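Local atomic coordinates of exocyst complex component EXO70 (Saccharomyces cerevisiae, PDB entry 2B1E), a protein that helps assemble the exocyst, the complex that tethers secretory vesicles to sites of exocytosis, and binds small GTPases and phosphatidylinositol 4,5-bisphosphate. Residues P99-Q103 with K153-L158; M180-T184 with A223-L227; L187-I191 with D255-L260. One frame throughout, in Å; residues are numbered along the deposited sequence.

Interaction 1: residues P99-Q103 with K153-L158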
ATOM      1  N   PRO A  99     -16.041 -23.011 -22.075  1.00 27.16           N
ATOM      2  CA  PRO A  99     -15.406 -22.496 -20.863  1.00 27.12           C
ATOM      3  C   PRO A  99     -13.968 -23.000 -20.811  1.00 26.65           C
ATOM      4  O   PRO A  99     -13.675 -24.118 -21.238  1.00 25.45           O
ATOM      5  CB  PRO A  99     -16.266 -23.081 -19.748  1.00 27.83           C
ATOM      6  CG  PRO A  99     -17.624 -23.162 -20.382  1.00 28.03           C
ATOM      7  CD  PRO A  99     -17.301 -23.705 -21.753  1.00 28.17           C
ATOM      8  N   PHE A 100     -13.067 -22.180 -20.292  1.00 25.73           N
ATOM      9  CA  PHE A 100     -11.673 -22.574 -20.220  1.00 26.02           C
ATOM     10  C   PHE A 100     -11.016 -21.920 -19.024  1.00 25.82           C
ATOM     11  O   PHE A 100     -11.495 -20.906 -18.529  1.00 24.14           O
ATOM     12  CB  PHE A 100     -10.952 -22.161 -21.506  1.00 24.81           C
ATOM     13  CG  PHE A 100     -10.829 -20.675 -21.677  1.00 26.73           C
ATOM     14  CD1 PHE A 100      -9.846 -19.959 -20.989  1.00 25.76           C
ATOM     15  CD2 PHE A 100     -11.711 -19.984 -22.494  1.00 25.81           C
ATOM     16  CE1 PHE A 100      -9.749 -18.580 -21.114  1.00 25.83           C
ATOM     17  CE2 PHE A 100     -11.622 -18.601 -22.628  1.00 26.99           C
ATOM     18  CZ  PHE A 100     -10.641 -17.898 -21.938  1.00 26.96           C
ATOM     19  N   ASP A 101      -9.919 -22.511 -18.561  1.00 25.96           N
ATOM     20  CA  ASP A 101      -9.188 -21.965 -17.428  1.00 25.53           C
ATOM     21  C   ASP A 101      -8.289 -20.855 -17.964  1.00 22.85           C
ATOM     22  O   ASP A 101      -7.341 -21.113 -18.703  1.00 23.27           O
ATOM     23  CB  ASP A 101      -8.343 -23.055 -16.764  1.00 27.58           C
ATOM     24  CG  ASP A 101      -7.634 -22.557 -15.525  1.00 30.44           C
ATOM     25  OD1 ASP A 101      -7.021 -21.473 -15.594  1.00 31.73           O
ATOM     26  OD2 ASP A 101      -7.686 -23.244 -14.484  1.00 33.02           O
ATOM     27  N   PRO A 102      -8.584 -19.597 -17.600  1.00 24.06           N
ATOM     28  CA  PRO A 102      -7.812 -18.427 -18.043  1.00 24.76           C
ATOM     29  C   PRO A 102      -6.335 -18.493 -17.642  1.00 25.98           C
ATOM     30  O   PRO A 102      -5.463 -18.029 -18.376  1.00 25.75           O
ATOM     31  CB  PRO A 102      -8.527 -17.260 -17.362  1.00 24.58           C
ATOM     32  CG  PRO A 102      -9.924 -17.783 -17.127  1.00 24.78           C
ATOM     33  CD  PRO A 102      -9.660 -19.191 -16.683  1.00 22.98           C
ATOM     34  N   GLN A 103      -6.072 -19.070 -16.473  1.00 27.59           N
ATOM     35  CA  GLN A 103      -4.710 -19.192 -15.954  1.00 28.92           C
ATOM     36  C   GLN A 103      -3.749 -19.797 -16.970  1.00 29.76           C
ATOM     37  O   GLN A 103      -2.561 -19.479 -16.966  1.00 30.58           O
ATOM     38  CB  GLN A 103      -4.704 -20.036 -14.678  1.00 28.37           C
ATOM     39  CG  GLN A 103      -3.355 -20.101 -13.989  1.00 28.95           C
ATOM     40  CD  GLN A 103      -2.775 -18.724 -13.726  1.00 28.63           C
ATOM     41  OE1 GLN A 103      -1.917 -18.244 -14.466  1.00 30.48           O
ATOM     42  NE2 GLN A 103      -3.254 -18.075 -12.675  1.00 29.48           N
ATOM     43  N   LYS A 153     -18.139 -19.285 -15.985  1.00 29.72           N
ATOM     44  CA  LYS A 153     -17.575 -20.634 -15.940  1.00 30.01           C
ATOM     45  C   LYS A 153     -16.055 -20.574 -16.065  1.00 29.77           C
ATOM     46  O   LYS A 153     -15.342 -21.402 -15.501  1.00 29.53           O
ATOM     47  CB  LYS A 153     -18.152 -21.491 -17.070  1.00 30.67           C
ATOM     48  CG  LYS A 153     -19.594 -21.939 -16.851  1.00 30.92           C
ATOM     49  CD  LYS A 153     -20.161 -22.579 -18.111  1.00 31.82           C
ATOM     50  CE  LYS A 153     -21.558 -23.137 -17.883  1.00 31.80           C
ATOM     51  NZ  LYS A 153     -21.541 -24.320 -16.986  1.00 33.20           N
ATOM     52  N   CYS A 154     -15.560 -19.596 -16.814  1.00 28.58           N
ATOM     53  CA  CYS A 154     -14.121 -19.435 -16.982  1.00 26.58           C
ATOM     54  C   CYS A 154     -13.522 -18.934 -15.679  1.00 26.77           C
ATOM     55  O   CYS A 154     -12.524 -19.466 -15.194  1.00 24.40           O
ATOM     56  CB  CYS A 154     -13.819 -18.431 -18.092  1.00 26.08           C
ATOM     57  SG  CYS A 154     -14.311 -18.976 -19.731  1.00 24.98           S
ATOM     58  N   MET A 155     -14.142 -17.907 -15.111  1.00 25.58           N
ATOM     59  CA  MET A 155     -13.664 -17.338 -13.862  1.00 26.98           C
ATOM     60  C   MET A 155     -13.785 -18.346 -12.723  1.00 29.14           C
ATOM     61  O   MET A 155     -13.139 -18.201 -11.679  1.00 28.95           O
ATOM     62  CB  MET A 155     -14.452 -16.069 -13.525  1.00 25.73           C
ATOM     63  CG  MET A 155     -14.293 -14.940 -14.545  1.00 22.31           C
ATOM     64  SD  MET A 155     -12.598 -14.338 -14.726  1.00 22.05           S
ATOM     65  CE  MET A 155     -12.324 -13.678 -13.094  1.00 22.71           C
ATOM     66  N   ALA A 156     -14.617 -19.363 -12.924  1.00 30.19           N
ATOM     67  CA  ALA A 156     -14.817 -20.394 -11.914  1.00 31.37           C
ATOM     68  C   ALA A 156     -13.518 -21.153 -11.654  1.00 33.08           C
ATOM     69  O   ALA A 156     -13.297 -21.663 -10.560  1.00 33.31           O
ATOM     70  CB  ALA A 156     -15.905 -21.360 -12.368  1.00 32.80           C
ATOM     71  N   PHE A 157     -12.664 -21.224 -12.671  1.00 34.21           N
ATOM     72  CA  PHE A 157     -11.384 -21.917 -12.565  1.00 36.27           C
ATOM     73  C   PHE A 157     -10.398 -21.189 -11.651  1.00 38.14           C
ATOM     74  O   PHE A 157      -9.481 -21.804 -11.101  1.00 38.50           O
ATOM     75  CB  PHE A 157     -10.760 -22.076 -13.956  1.00 35.05           C
ATOM     76  CG  PHE A 157     -11.401 -23.143 -14.792  1.00 35.06           C
ATOM     77  CD1 PHE A 157     -11.143 -24.485 -14.541  1.00 36.01           C
ATOM     78  CD2 PHE A 157     -12.269 -22.810 -15.827  1.00 34.81           C
ATOM     79  CE1 PHE A 157     -11.742 -25.481 -15.311  1.00 36.80           C
ATOM     80  CE2 PHE A 157     -12.871 -23.798 -16.603  1.00 33.51           C
ATOM     81  CZ  PHE A 157     -12.609 -25.134 -16.344  1.00 36.29           C
ATOM     82  N   LEU A 158     -10.594 -19.884 -11.485  1.00 39.93           N
ATOM     83  CA  LEU A 158      -9.712 -19.067 -10.653  1.00 41.07           C
ATOM     84  C   LEU A 158     -10.300 -18.767  -9.276  1.00 43.13           C
ATOM     85  O   LEU A 158      -9.568 -18.476  -8.332  1.00 41.81           O
ATOM     86  CB  LEU A 158      -9.407 -17.751 -11.368  1.00 40.24           C
ATOM     87  CG  LEU A 158      -8.873 -17.860 -12.797  1.00 40.18           C
ATOM     88  CD1 LEU A 158      -8.652 -16.468 -13.351  1.00 40.46           C
ATOM     89  CD2 LEU A 158      -7.577 -18.651 -12.815  1.00 39.80           C
TER
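Within the elongated, all-helical rod of Exo70, the loop leading into helix 102-108 is laid across the last turn of helix 136-155 and the residues that follow it, with F100 and C154 at the middle of the contact. The backbone N of F100 donates to SG of C154 over 3.5 Å, and at 164° the N-H points almost straight at the sulfur. The same sulfur lies over one face of the F100 ring, SG 4.2 Å from the centroid and displaced toward the rim, so one thiol serves both an N-H...S bond and a Cys sulfur-aromatic contact. A chi1 of 67°, with CG between the backbone N and the carbonyl carbon, brings the ring back over SG. F112 meets this ring edge-to-face.

On one flank P99 runs alongside the lysine chain of K153, CG to CD at a tight 3.5 Å, before the amine end turns away. On the other, D101, the N-cap residue of helix 102-108, sets its CB over the face of F157, 4.0 Å from the ring centroid; its carboxylate is turned 37° from the ring plane. The P102 ring meets the C154 carbonyl, CD to O 3.2 Å. Past it, while the Q103 amide NE2 is hydrogen-bonded to S182 OG, CB of Q103 rests 3.7 Å from L158 CD2.

Interaction 2: residues M180-T184 with A223-L227; sequences MNSYT and AYAKL
Y183 and L227 form the centre of an antiparallel helical hairpin, in which the consecutive helices 180-201 and 209-233 pack side by side. The short segments run at 169° to each other with their axes 12.0 Å apart, a wide spacing that long side chains have to bridge. The main bump is the CD1 methyl of L227, which is set over the centre of one face of the Y183 ring, 3.8 Å from the centroid and only 10° off the ring normal, a CH-pi contact with the methyl almost straight above the ring. The two side chains come from opposite directions, so the flat tyrosine offers a broad floor on which the methyl rests.

M180 supplies the wall beside this floor. Its chain bends at chi2 (69°) and chi3, bringing the thioether against the leucine tip to tip, SD 3.6 Å from CD2 of L227, while CE closes in on the CD1 branch. The fork of L227 is thus caught between sulfur, terminal methyl and aromatic face.

Y224 comes up to the rim of the same ring, edge against edge. CD1 of Y224 lies 3.8 Å from CE2 of Y183, each atom near the plane of the other's ring, so the tyrosines meet rim to rim instead of stacking. At the far end of Y183, the hydroxyl OH reaches across to the CB of A223, 3.8 Å away. L158 and E159 add to the packing round Y183.

The buried hydroxyls have partners: T184 OG1 and Y224 OH both bond to S252 OG. T184 OG1 also donates to M180 O, 2.8 Å away, which takes the T184 backbone N-H on the opposite face of its carbonyl plane. That same OG1 sits at the edge of the Y224 ring, 3.9 Å from CE1.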
ATOM      1  N   MET A 180      -5.501 -13.691  -6.053  1.00 43.39           N
ATOM      2  CA  MET A 180      -6.320 -12.532  -6.373  1.00 42.73           C
ATOM      3  C   MET A 180      -5.710 -11.808  -7.571  1.00 41.76           C
ATOM      4  O   MET A 180      -6.406 -11.109  -8.312  1.00 41.16           O
ATOM      5  CB  MET A 180      -6.392 -11.589  -5.169  1.00 43.14           C
ATOM      6  CG  MET A 180      -7.513 -10.560  -5.241  1.00 44.36           C
ATOM      7  SD  MET A 180      -9.166 -11.280  -5.082  1.00 45.06           S
ATOM      8  CE  MET A 180      -9.504 -11.713  -6.771  1.00 45.73           C
ATOM      9  N   ASN A 181      -4.406 -11.997  -7.759  1.00 40.27           N
ATOM     10  CA  ASN A 181      -3.684 -11.370  -8.860  1.00 40.46           C
ATOM     11  C   ASN A 181      -4.118 -11.919 -10.216  1.00 39.50           C
ATOM     12  O   ASN A 181      -4.447 -11.155 -11.126  1.00 39.29           O
ATOM     13  CB  ASN A 181      -2.175 -11.564  -8.680  1.00 41.41           C
ATOM     14  CG  ASN A 181      -1.664 -10.971  -7.380  1.00 42.68           C
ATOM     15  OD1 ASN A 181      -1.877  -9.791  -7.099  1.00 43.37           O
ATOM     16  ND2 ASN A 181      -0.987 -11.788  -6.579  1.00 42.86           N
ATOM     17  N   SER A 182      -4.110 -13.242 -10.352  1.00 37.62           N
ATOM     18  CA  SER A 182      -4.523 -13.872 -11.602  1.00 36.11           C
ATOM     19  C   SER A 182      -5.999 -13.594 -11.857  1.00 34.53           C
ATOM     20  O   SER A 182      -6.379 -13.176 -12.950  1.00 35.67           O
ATOM     21  CB  SER A 182      -4.294 -15.382 -11.548  1.00 36.11           C
ATOM     22  OG  SER A 182      -2.915 -15.680 -11.465  1.00 36.44           O
ATOM     23  N   TYR A 183      -6.821 -13.829 -10.839  1.00 32.02           N
ATOM     24  CA  TYR A 183      -8.257 -13.601 -10.938  1.00 29.10           C
ATOM     25  C   TYR A 183      -8.501 -12.216 -11.515  1.00 28.98           C
ATOM     26  O   TYR A 183      -9.376 -12.033 -12.369  1.00 28.37           O
ATOM     27  CB  TYR A 183      -8.910 -13.697  -9.559  1.00 28.21           C
ATOM     28  CG  TYR A 183     -10.424 -13.645  -9.594  1.00 27.82           C
ATOM     29  CD1 TYR A 183     -11.183 -14.813  -9.653  1.00 28.20           C
ATOM     30  CD2 TYR A 183     -11.099 -12.421  -9.585  1.00 27.54           C
ATOM     31  CE1 TYR A 183     -12.578 -14.765  -9.702  1.00 26.55           C
ATOM     32  CE2 TYR A 183     -12.491 -12.361  -9.634  1.00 26.51           C
ATOM     33  CZ  TYR A 183     -13.223 -13.534  -9.691  1.00 27.08           C
ATOM     34  OH  TYR A 183     -14.600 -13.473  -9.722  1.00 26.61           O
ATOM     35  N   THR A 184      -7.724 -11.243 -11.042  1.00 26.61           N
ATOM     36  CA  THR A 184      -7.841  -9.868 -11.507  1.00 26.25           C
ATOM     37  C   THR A 184      -7.413  -9.738 -12.962  1.00 26.92           C
ATOM     38  O   THR A 184      -8.116  -9.126 -13.770  1.00 27.84           O
ATOM     39  CB  THR A 184      -6.976  -8.909 -10.664  1.00 25.89           C
ATOM     40  OG1 THR A 184      -7.521  -8.804  -9.343  1.00 26.01           O
ATOM     41  CG2 THR A 184      -6.945  -7.528 -11.299  1.00 26.42           C
ATOM     42  N   ALA A 223     -19.331 -10.742  -8.454  1.00 31.04           N
ATOM     43  CA  ALA A 223     -18.511 -11.886  -8.083  1.00 30.29           C
ATOM     44  C   ALA A 223     -17.137 -11.448  -7.587  1.00 30.53           C
ATOM     45  O   ALA A 223     -16.582 -12.035  -6.656  1.00 28.90           O
ATOM     46  CB  ALA A 223     -18.356 -12.817  -9.276  1.00 29.94           C
ATOM     47  N   TYR A 224     -16.593 -10.416  -8.223  1.00 29.56           N
ATOM     48  CA  TYR A 224     -15.286  -9.888  -7.853  1.00 29.98           C
ATOM     49  C   TYR A 224     -15.357  -9.193  -6.502  1.00 30.80           C
ATOM     50  O   TYR A 224     -14.570  -9.489  -5.599  1.00 30.97           O
ATOM     51  CB  TYR A 224     -14.796  -8.887  -8.904  1.00 27.63           C
ATOM     52  CG  TYR A 224     -13.563  -8.115  -8.490  1.00 26.85           C
ATOM     53  CD1 TYR A 224     -12.292  -8.681  -8.590  1.00 25.46           C
ATOM     54  CD2 TYR A 224     -13.669  -6.822  -7.981  1.00 26.87           C
ATOM     55  CE1 TYR A 224     -11.155  -7.974  -8.194  1.00 26.32           C
ATOM     56  CE2 TYR A 224     -12.542  -6.108  -7.581  1.00 27.88           C
ATOM     57  CZ  TYR A 224     -11.288  -6.687  -7.691  1.00 27.59           C
ATOM     58  OH  TYR A 224     -10.171  -5.971  -7.320  1.00 29.03           O
ATOM     59  N   ALA A 225     -16.302  -8.264  -6.379  1.00 30.73           N
ATOM     60  CA  ALA A 225     -16.488  -7.498  -5.158  1.00 33.42           C
ATOM     61  C   ALA A 225     -16.717  -8.396  -3.947  1.00 35.48           C
ATOM     62  O   ALA A 225     -16.259  -8.084  -2.845  1.00 35.74           O
ATOM     63  CB  ALA A 225     -17.655  -6.534  -5.321  1.00 33.06           C
ATOM     64  N   LYS A 226     -17.424  -9.506  -4.144  1.00 36.57           N
ATOM     65  CA  LYS A 226     -17.680 -10.414  -3.035  1.00 38.37           C
ATOM     66  C   LYS A 226     -16.390 -11.103  -2.603  1.00 39.19           C
ATOM     67  O   LYS A 226     -16.084 -11.168  -1.415  1.00 38.98           O
ATOM     68  CB  LYS A 226     -18.726 -11.467  -3.410  1.00 39.05           C
ATOM     69  CG  LYS A 226     -18.970 -12.470  -2.291  1.00 40.66           C
ATOM     70  CD  LYS A 226     -20.259 -13.248  -2.461  1.00 41.38           C
ATOM     71  CE  LYS A 226     -20.467 -14.186  -1.274  1.00 41.84           C
ATOM     72  NZ  LYS A 226     -21.826 -14.799  -1.251  1.00 41.68           N
ATOM     73  N   LEU A 227     -15.642 -11.613  -3.576  1.00 39.46           N
ATOM     74  CA  LEU A 227     -14.381 -12.290  -3.300  1.00 40.09           C
ATOM     75  C   LEU A 227     -13.426 -11.284  -2.660  1.00 39.80           C
ATOM     76  O   LEU A 227     -12.642 -11.626  -1.774  1.00 40.01           O
ATOM     77  CB  LEU A 227     -13.787 -12.825  -4.605  1.00 41.21           C
ATOM     78  CG  LEU A 227     -12.771 -13.970  -4.558  1.00 43.83           C
ATOM     79  CD1 LEU A 227     -12.304 -14.268  -5.976  1.00 44.18           C
ATOM     80  CD2 LEU A 227     -11.589 -13.602  -3.684  1.00 44.67           C
TER

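Interaction 3: residues L187-I191 with D255-L260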
ATOM      1  N   LEU A 187     -10.018 -11.228 -15.206  1.00 19.25           N
ATOM      2  CA  LEU A 187     -11.162 -10.327 -15.259  1.00 22.09           C
ATOM      3  C   LEU A 187     -10.914  -9.123 -16.174  1.00 22.75           C
ATOM      4  O   LEU A 187     -11.819  -8.661 -16.870  1.00 23.38           O
ATOM      5  CB  LEU A 187     -11.500  -9.842 -13.850  1.00 19.86           C
ATOM      6  CG  LEU A 187     -12.642  -8.828 -13.772  1.00 21.15           C
ATOM      7  CD1 LEU A 187     -13.885  -9.394 -14.466  1.00 20.58           C
ATOM      8  CD2 LEU A 187     -12.930  -8.498 -12.314  1.00 20.97           C
ATOM      9  N   LEU A 188      -9.687  -8.620 -16.176  1.00 22.62           N
ATOM     10  CA  LEU A 188      -9.349  -7.475 -17.007  1.00 22.32           C
ATOM     11  C   LEU A 188      -9.400  -7.848 -18.488  1.00 22.79           C
ATOM     12  O   LEU A 188      -9.817  -7.046 -19.325  1.00 21.34           O
ATOM     13  CB  LEU A 188      -7.964  -6.945 -16.621  1.00 22.70           C
ATOM     14  CG  LEU A 188      -7.904  -6.399 -15.190  1.00 23.23           C
ATOM     15  CD1 LEU A 188      -6.464  -6.080 -14.796  1.00 23.36           C
ATOM     16  CD2 LEU A 188      -8.775  -5.169 -15.089  1.00 22.79           C
ATOM     17  N   GLY A 189      -8.979  -9.069 -18.804  1.00 22.60           N
ATOM     18  CA  GLY A 189      -9.012  -9.537 -20.178  1.00 22.22           C
ATOM     19  C   GLY A 189     -10.451  -9.726 -20.644  1.00 21.85           C
ATOM     20  O   GLY A 189     -10.791  -9.398 -21.779  1.00 23.18           O
ATOM     21  N   PHE A 190     -11.304 -10.256 -19.773  1.00 22.62           N
ATOM     22  CA  PHE A 190     -12.703 -10.446 -20.131  1.00 21.72           C
ATOM     23  C   PHE A 190     -13.434  -9.111 -20.288  1.00 21.36           C
ATOM     24  O   PHE A 190     -14.277  -8.959 -21.172  1.00 19.93           O
ATOM     25  CB  PHE A 190     -13.415 -11.318 -19.094  1.00 21.99           C
ATOM     26  CG  PHE A 190     -13.163 -12.791 -19.271  1.00 23.14           C
ATOM     27  CD1 PHE A 190     -13.519 -13.430 -20.456  1.00 22.07           C
ATOM     28  CD2 PHE A 190     -12.559 -13.538 -18.261  1.00 23.69           C
ATOM     29  CE1 PHE A 190     -13.280 -14.791 -20.639  1.00 23.25           C
ATOM     30  CE2 PHE A 190     -12.313 -14.908 -18.434  1.00 25.21           C
ATOM     31  CZ  PHE A 190     -12.675 -15.533 -19.626  1.00 24.48           C
ATOM     32  N   ILE A 191     -13.112  -8.142 -19.437  1.00 19.66           N
ATOM     33  CA  ILE A 191     -13.753  -6.835 -19.528  1.00 19.46           C
ATOM     34  C   ILE A 191     -13.375  -6.193 -20.856  1.00 18.62           C
ATOM     35  O   ILE A 191     -14.226  -5.661 -21.573  1.00 20.22           O
ATOM     36  CB  ILE A 191     -13.307  -5.906 -18.365  1.00 18.87           C
ATOM     37  CG1 ILE A 191     -14.022  -6.317 -17.070  1.00 16.37           C
ATOM     38  CG2 ILE A 191     -13.595  -4.435 -18.719  1.00 17.31           C
ATOM     39  CD1 ILE A 191     -13.458  -5.653 -15.811  1.00 16.20           C
ATOM     40  N   ASP A 255      -6.977  -1.394 -10.779  1.00 26.30           N
ATOM     41  CA  ASP A 255      -6.937  -1.893 -12.152  1.00 26.81           C
ATOM     42  C   ASP A 255      -8.341  -2.156 -12.706  1.00 25.92           C
ATOM     43  O   ASP A 255      -8.622  -1.868 -13.870  1.00 24.95           O
ATOM     44  CB  ASP A 255      -6.104  -3.176 -12.239  1.00 28.63           C
ATOM     45  CG  ASP A 255      -4.611  -2.916 -12.098  1.00 32.87           C
ATOM     46  OD1 ASP A 255      -4.197  -1.741 -12.216  1.00 34.28           O
ATOM     47  OD2 ASP A 255      -3.848  -3.888 -11.881  1.00 32.98           O
ATOM     48  N   VAL A 256      -9.220  -2.702 -11.873  1.00 23.83           N
ATOM     49  CA  VAL A 256     -10.577  -2.988 -12.315  1.00 25.20           C
ATOM     50  C   VAL A 256     -11.331  -1.690 -12.565  1.00 25.41           C
ATOM     51  O   VAL A 256     -11.992  -1.542 -13.590  1.00 22.04           O
ATOM     52  CB  VAL A 256     -11.348  -3.846 -11.276  1.00 26.65           C
ATOM     53  CG1 VAL A 256     -12.814  -3.963 -11.672  1.00 29.19           C
ATOM     54  CG2 VAL A 256     -10.732  -5.231 -11.193  1.00 26.32           C
ATOM     55  N   LYS A 257     -11.218  -0.742 -11.641  1.00 26.24           N
ATOM     56  CA  LYS A 257     -11.906   0.532 -11.805  1.00 28.83           C
ATOM     57  C   LYS A 257     -11.467   1.308 -13.047  1.00 29.49           C
ATOM     58  O   LYS A 257     -12.301   1.897 -13.736  1.00 28.38           O
ATOM     59  CB  LYS A 257     -11.731   1.413 -10.562  1.00 28.60           C
ATOM     60  CG  LYS A 257     -12.493   0.911  -9.355  1.00 30.03           C
ATOM     61  CD  LYS A 257     -12.709   2.008  -8.313  1.00 31.28           C
ATOM     62  CE  LYS A 257     -11.400   2.554  -7.780  1.00 33.60           C
ATOM     63  NZ  LYS A 257     -11.639   3.526  -6.675  1.00 33.10           N
ATOM     64  N   LYS A 258     -10.172   1.308 -13.342  1.00 30.86           N
ATOM     65  CA  LYS A 258      -9.697   2.039 -14.507  1.00 32.57           C
ATOM     66  C   LYS A 258     -10.132   1.367 -15.811  1.00 32.72           C
ATOM     67  O   LYS A 258     -10.304   2.035 -16.831  1.00 31.60           O
ATOM     68  CB  LYS A 258      -8.172   2.192 -14.471  1.00 34.95           C
ATOM     69  CG  LYS A 258      -7.394   0.930 -14.783  1.00 38.55           C
ATOM     70  CD  LYS A 258      -6.362   1.178 -15.880  1.00 40.37           C
ATOM     71  CE  LYS A 258      -5.344   2.232 -15.474  1.00 42.39           C
ATOM     72  NZ  LYS A 258      -4.309   2.434 -16.533  1.00 44.24           N
ATOM     73  N   SER A 259     -10.323   0.050 -15.776  1.00 32.04           N
ATOM     74  CA  SER A 259     -10.743  -0.680 -16.971  1.00 31.01           C
ATOM     75  C   SER A 259     -12.220  -0.421 -17.220  1.00 31.76           C
ATOM     76  O   SER A 259     -12.715  -0.582 -18.338  1.00 33.55           O
ATOM     77  CB  SER A 259     -10.523  -2.180 -16.788  1.00 29.40           C
ATOM     78  OG  SER A 259     -11.508  -2.728 -15.931  1.00 25.11           O
ATOM     79  N   LEU A 260     -12.923  -0.026 -16.167  1.00 32.35           N
ATOM     80  CA  LEU A 260     -14.345   0.257 -16.254  1.00 33.50           C
ATOM     81  C   LEU A 260     -14.597   1.750 -16.380  1.00 36.92           C
ATOM     82  O   LEU A 260     -15.740   2.203 -16.284  1.00 38.56           O
ATOM     83  CB  LEU A 260     -15.062  -0.283 -15.015  1.00 30.67           C
ATOM     84  CG  LEU A 260     -14.999  -1.805 -14.841  1.00 27.55           C
ATOM     85  CD1 LEU A 260     -15.567  -2.209 -13.490  1.00 27.99           C
ATOM     86  CD2 LEU A 260     -15.762  -2.465 -15.972  1.00 25.85           C
TER
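In L188, a chi1 of -64° sets CG opposite the carbonyl carbon and carries the branched end over to the D255 carbonyl and methylene and the side chain of S259; I191, turned in much the same way, extends CD1 to S259 and L260. The two residues work as neighbouring prongs on one side of helix 180-201.

The two branches of L188 divide the work. CD2 dips toward the opposing helix, 3.5 Å from the carbonyl O of D255 and close to CA of V256 and OG of S259. CD1 instead lies against the aspartate stem, 3.9 Å from D255 CB, so that the acid is touched through its methylene.

Almost one turn on, CD1 of I191 lies 3.5 Å from OG of S259 and 3.9 Å from CD2 of L260, whose side chain crosses it at about a right angle. The hydroxyl that meets these methyls spends its proton within its own helix: S259 OG donates to V256 O, 2.7 Å away and tilted 23° from the carbonyl plane. Serine is thereby folded back on its own helix and presents a compact surface to the leucine and isoleucine. L260, the first residue to leave helical geometry, brings its CD2 methyl back to the interface.

L187 joins at the inner margin, where CD2 is 4.1 Å from CG2 of V256, again crossing at about a right angle. Both residues also touch Y224 of helix 209-233, which packs against this side.

The segments run nearly parallel, 5° between directions and 10.3 Å between axes. With the intervening antiparallel helix 209-233, they make an up-down-up arrangement of three helices, as in the stacked helical bundles from which Exo70 and related tethering proteins build their rods.

In the fold
Helix 180-201 ties the three contacts together: it carries one segment of interactions 2 and 3, whose centres are about 11 Å apart, and it also packs on interaction 1, about 12 Å and 16 Å from them, centre to centre. Interaction 1 reaches interaction 2 through a probable hydrogen bond, Q103 NE2 to S182 OG at 2.7 Å, and interaction 3 through F190, whose CZ lies 3.5 Å from C154 CB. Between interactions 2 and 3 stands Y224, with CD1 3.8 Å from L187 CD2. Interactions 2 and 3 interleave along the chain, whereas interaction 1 is complete before either begins; together the contacts join helices 136-155, 180-201, 209-233 and 245-259 in this part of the rod.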